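Local structure of TetR family transcriptional regulator (Streptomyces coelicolor, 6SRN) at residues A[35-47]-A[120-132]. The protein probably binds DNA as a TetR-family transcriptional regulator of antibiotic production, and holds a furan-carboxylic acid hormone in a pocket. Residues are numbered along the deposited sequence; the frame is centred on the assembly and turned at random.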
# COMPACT_ATOMS: atom_id res chain seq x y z
N LEU A 35 10.75 -19.07 14.20
CA LEU A 35 10.16 -17.88 13.61
C LEU A 35 10.84 -17.53 12.29
O LEU A 35 10.16 -17.11 11.37
CB LEU A 35 10.27 -16.68 14.57
CG LEU A 35 9.21 -16.42 15.63
CD1 LEU A 35 9.47 -15.06 16.28
CD2 LEU A 35 7.81 -16.41 15.03
N GLU A 36 12.15 -17.71 12.17
CA GLU A 36 12.85 -17.42 10.93
C GLU A 36 12.41 -18.37 9.81
O GLU A 36 12.12 -17.93 8.69
CB GLU A 36 14.35 -17.49 11.15
CG GLU A 36 15.18 -16.86 10.06
CD GLU A 36 15.07 -15.31 9.98
OE1 GLU A 36 14.81 -14.56 11.00
OE2 GLU A 36 15.33 -14.79 8.88
N ALA A 37 12.32 -19.66 10.13
CA ALA A 37 11.82 -20.64 9.17
C ALA A 37 10.39 -20.37 8.75
O ALA A 37 10.08 -20.43 7.56
CB ALA A 37 11.95 -22.05 9.73
N ALA A 38 9.55 -20.04 9.72
CA ALA A 38 8.18 -19.70 9.42
C ALA A 38 8.13 -18.48 8.50
O ALA A 38 7.32 -18.42 7.59
CB ALA A 38 7.42 -19.43 10.69
N SER A 39 8.98 -17.53 8.77
CA SER A 39 9.00 -16.29 7.98
C SER A 39 9.37 -16.58 6.56
O SER A 39 8.81 -16.01 5.63
CB SER A 39 9.96 -15.29 8.59
OG SER A 39 9.43 -14.81 9.83
N GLU A 40 10.39 -17.41 6.37
CA GLU A 40 10.80 -17.76 5.03
C GLU A 40 9.63 -18.36 4.27
O GLU A 40 9.40 -18.01 3.12
CB GLU A 40 11.98 -18.75 5.07
CG GLU A 40 13.28 -18.10 5.56
CD GLU A 40 14.37 -19.09 5.99
OE1 GLU A 40 14.19 -20.30 5.79
OE2 GLU A 40 15.42 -18.64 6.52
N ILE A 41 8.90 -19.27 4.90
CA ILE A 41 7.78 -19.95 4.22
C ILE A 41 6.58 -19.02 3.98
O ILE A 41 5.97 -19.03 2.91
CB ILE A 41 7.42 -21.25 4.98
CG1 ILE A 41 8.58 -22.22 4.80
CG2 ILE A 41 6.10 -21.84 4.48
CD1 ILE A 41 8.56 -23.39 5.71
N PHE A 42 6.25 -18.22 4.97
CA PHE A 42 5.15 -17.27 4.78
C PHE A 42 5.50 -16.26 3.69
O PHE A 42 4.64 -15.87 2.91
CB PHE A 42 4.82 -16.50 6.04
CG PHE A 42 4.08 -17.27 7.12
CD1 PHE A 42 2.96 -18.03 6.85
CD2 PHE A 42 4.47 -17.11 8.45
CE1 PHE A 42 2.28 -18.66 7.90
CE2 PHE A 42 3.79 -17.71 9.50
CZ PHE A 42 2.72 -18.50 9.20
N ALA A 43 6.74 -15.79 3.68
CA ALA A 43 7.13 -14.79 2.65
C ALA A 43 7.03 -15.34 1.23
O ALA A 43 6.61 -14.64 0.31
CB ALA A 43 8.52 -14.27 2.94
N SER A 44 7.35 -16.62 1.08
CA SER A 44 7.39 -17.21 -0.22
C SER A 44 6.05 -17.75 -0.66
O SER A 44 5.74 -17.68 -1.85
CB SER A 44 8.53 -18.23 -0.31
OG SER A 44 8.36 -19.30 0.53
N ARG A 45 5.24 -18.22 0.29
CA ARG A 45 3.99 -18.95 -0.00
C ARG A 45 2.71 -18.30 0.44
O ARG A 45 1.63 -18.73 0.00
CB ARG A 45 4.04 -20.36 0.61
CG ARG A 45 5.25 -21.14 0.16
CD ARG A 45 5.32 -22.55 0.71
NE ARG A 45 6.68 -23.06 0.50
CZ ARG A 45 7.18 -24.16 1.06
NH1 ARG A 45 6.45 -24.89 1.87
NH2 ARG A 45 8.44 -24.52 0.78
N GLY A 46 2.81 -17.29 1.30
CA GLY A 46 1.64 -16.67 1.91
C GLY A 46 1.08 -17.56 3.01
O GLY A 46 1.57 -18.66 3.26
N TYR A 47 0.06 -17.07 3.69
CA TYR A 47 -0.51 -17.79 4.81
C TYR A 47 -1.16 -19.11 4.38
O TYR A 47 -0.86 -20.14 4.96
CB TYR A 47 -1.52 -16.91 5.53
CG TYR A 47 -2.10 -17.56 6.74
CD1 TYR A 47 -1.41 -17.54 7.94
CD2 TYR A 47 -3.33 -18.17 6.72
CE1 TYR A 47 -1.92 -18.12 9.10
CE2 TYR A 47 -3.83 -18.81 7.86
CZ TYR A 47 -3.11 -18.75 9.05
OH TYR A 47 -3.57 -19.36 10.23
N ASP A 120 15.18 -9.13 4.71
CA ASP A 120 14.94 -9.90 5.93
C ASP A 120 13.62 -10.66 5.82
O ASP A 120 12.57 -10.05 5.70
CB ASP A 120 14.93 -8.98 7.16
CG ASP A 120 14.90 -9.73 8.44
OD1 ASP A 120 14.29 -10.83 8.49
OD2 ASP A 120 15.46 -9.20 9.45
N PRO A 121 13.66 -12.00 5.85
CA PRO A 121 12.43 -12.73 5.75
C PRO A 121 11.36 -12.36 6.77
O PRO A 121 10.16 -12.48 6.46
CB PRO A 121 12.86 -14.17 5.95
CG PRO A 121 14.27 -14.23 5.47
CD PRO A 121 14.84 -12.91 5.89
N VAL A 122 11.74 -12.02 8.00
CA VAL A 122 10.70 -11.68 8.99
C VAL A 122 9.91 -10.44 8.55
O VAL A 122 8.69 -10.36 8.74
CB VAL A 122 11.31 -11.51 10.40
CG1 VAL A 122 10.24 -11.05 11.40
CG2 VAL A 122 11.94 -12.81 10.84
N MET A 123 10.62 -9.45 7.98
CA MET A 123 9.93 -8.27 7.48
C MET A 123 9.09 -8.60 6.26
O MET A 123 7.96 -8.09 6.16
CB MET A 123 10.95 -7.19 7.15
CG MET A 123 11.76 -6.69 8.34
SD MET A 123 10.74 -5.72 9.50
CE MET A 123 10.56 -4.31 8.53
N GLN A 124 9.62 -9.39 5.36
CA GLN A 124 8.87 -9.72 4.17
C GLN A 124 7.60 -10.50 4.54
O GLN A 124 6.53 -10.30 3.99
CB GLN A 124 9.74 -10.53 3.22
CG GLN A 124 10.97 -9.74 2.76
CD GLN A 124 12.04 -10.57 2.12
OE1 GLN A 124 11.98 -11.78 2.08
NE2 GLN A 124 13.03 -9.89 1.59
N ALA A 125 7.73 -11.41 5.48
CA ALA A 125 6.61 -12.20 5.95
C ALA A 125 5.59 -11.35 6.68
O ALA A 125 4.39 -11.49 6.49
CB ALA A 125 7.08 -13.32 6.83
N GLY A 126 6.08 -10.46 7.54
CA GLY A 126 5.16 -9.56 8.27
C GLY A 126 4.31 -8.77 7.31
O GLY A 126 3.10 -8.68 7.48
N ALA A 127 4.94 -8.21 6.29
CA ALA A 127 4.22 -7.44 5.30
C ALA A 127 3.26 -8.30 4.49
O ALA A 127 2.09 -7.94 4.27
CB ALA A 127 5.18 -6.68 4.36
N ARG A 128 3.70 -9.49 4.08
CA ARG A 128 2.81 -10.32 3.30
C ARG A 128 1.62 -10.78 4.10
O ARG A 128 0.50 -10.79 3.59
CB ARG A 128 3.55 -11.54 2.73
CG ARG A 128 2.64 -12.39 1.85
CD ARG A 128 3.41 -13.26 0.90
NE ARG A 128 2.48 -14.00 0.04
CZ ARG A 128 2.87 -14.78 -0.98
NH1 ARG A 128 4.14 -14.95 -1.23
NH2 ARG A 128 1.96 -15.38 -1.75
N LEU A 129 1.83 -11.18 5.36
CA LEU A 129 0.69 -11.57 6.21
C LEU A 129 -0.29 -10.41 6.39
O LEU A 129 -1.52 -10.62 6.29
CB LEU A 129 1.21 -12.10 7.53
CG LEU A 129 2.03 -13.39 7.43
CD1 LEU A 129 2.78 -13.65 8.71
CD2 LEU A 129 1.14 -14.56 7.09
N GLN A 130 0.21 -9.21 6.63
CA GLN A 130 -0.67 -8.01 6.72
C GLN A 130 -1.37 -7.68 5.39
O GLN A 130 -2.50 -7.14 5.38
CB GLN A 130 0.08 -6.79 7.19
CG GLN A 130 0.58 -6.88 8.61
CD GLN A 130 -0.51 -6.80 9.64
OE1 GLN A 130 -1.51 -7.52 9.56
NE2 GLN A 130 -0.32 -5.96 10.62
N SER A 131 -0.72 -7.98 4.27
CA SER A 131 -1.34 -7.74 2.95
C SER A 131 -2.55 -8.60 2.78
O SER A 131 -3.50 -8.21 2.07
CB SER A 131 -0.37 -8.08 1.80
OG SER A 131 -0.51 -9.46 1.41
N GLU A 132 -2.50 -9.80 3.37
CA GLU A 132 -3.47 -10.84 3.29
C GLU A 132 -4.47 -10.74 4.42
O GLU A 132 -5.32 -11.56 4.53
CB GLU A 132 -2.79 -12.23 3.27
CG GLU A 132 -1.76 -12.28 2.12
CD GLU A 132 -1.13 -13.62 1.82
OE1 GLU A 132 -1.28 -14.53 2.66
OE2 GLU A 132 -0.44 -13.71 0.73
O HOH W 1 14.92 -11.53 11.27
O HOH W 2 3.36 -16.75 -3.55
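Ala125 is the bump at the centre: its CB sits in a shallow hollow formed by Ser39, Phe42 and Ala43, 3.4 Å from Ser39 O. The small residues let the helix axes approach to 7.8 Å, crossing at 43°. In return, Ala43 CB drops between Gln124 and Ala125. Nearer the start of helix 121-131, the Pro121 ring fills the notch between Glu36 and Glu40, and Val122 CG2 lies 3.4 Å from Ser39 OG. That hydroxyl is turned back to bond Leu35 O. Leu129 is the wedge at the other end. Its CD2 rests over one face of the Phe42 ring, a CH-pi contact, and also touches Tyr47 CB. The contact joins the first helix of the TetR-type DNA-binding domain to the ligand-binding domain, where Gln130 touches the bound hormone. Arg128, extended from CG to NE, lays its guanidinium flat against the backbone at Gly46, with Gly46 N 3.4 Å above its plane. Arg128 NH1 donates from the edge of the group to Ala43 O (2.9 Å), above the carbonyl plane. Arg128 NE donates an almost straight hydrogen bond, part of a salt bridge, to Glu132 OE2 (3.0 Å). With the NH1 bond, it fixes how the guanidinium is turned. Glu132 OE1 takes Tyr47 N on its syn lone pair, at 3.1 Å.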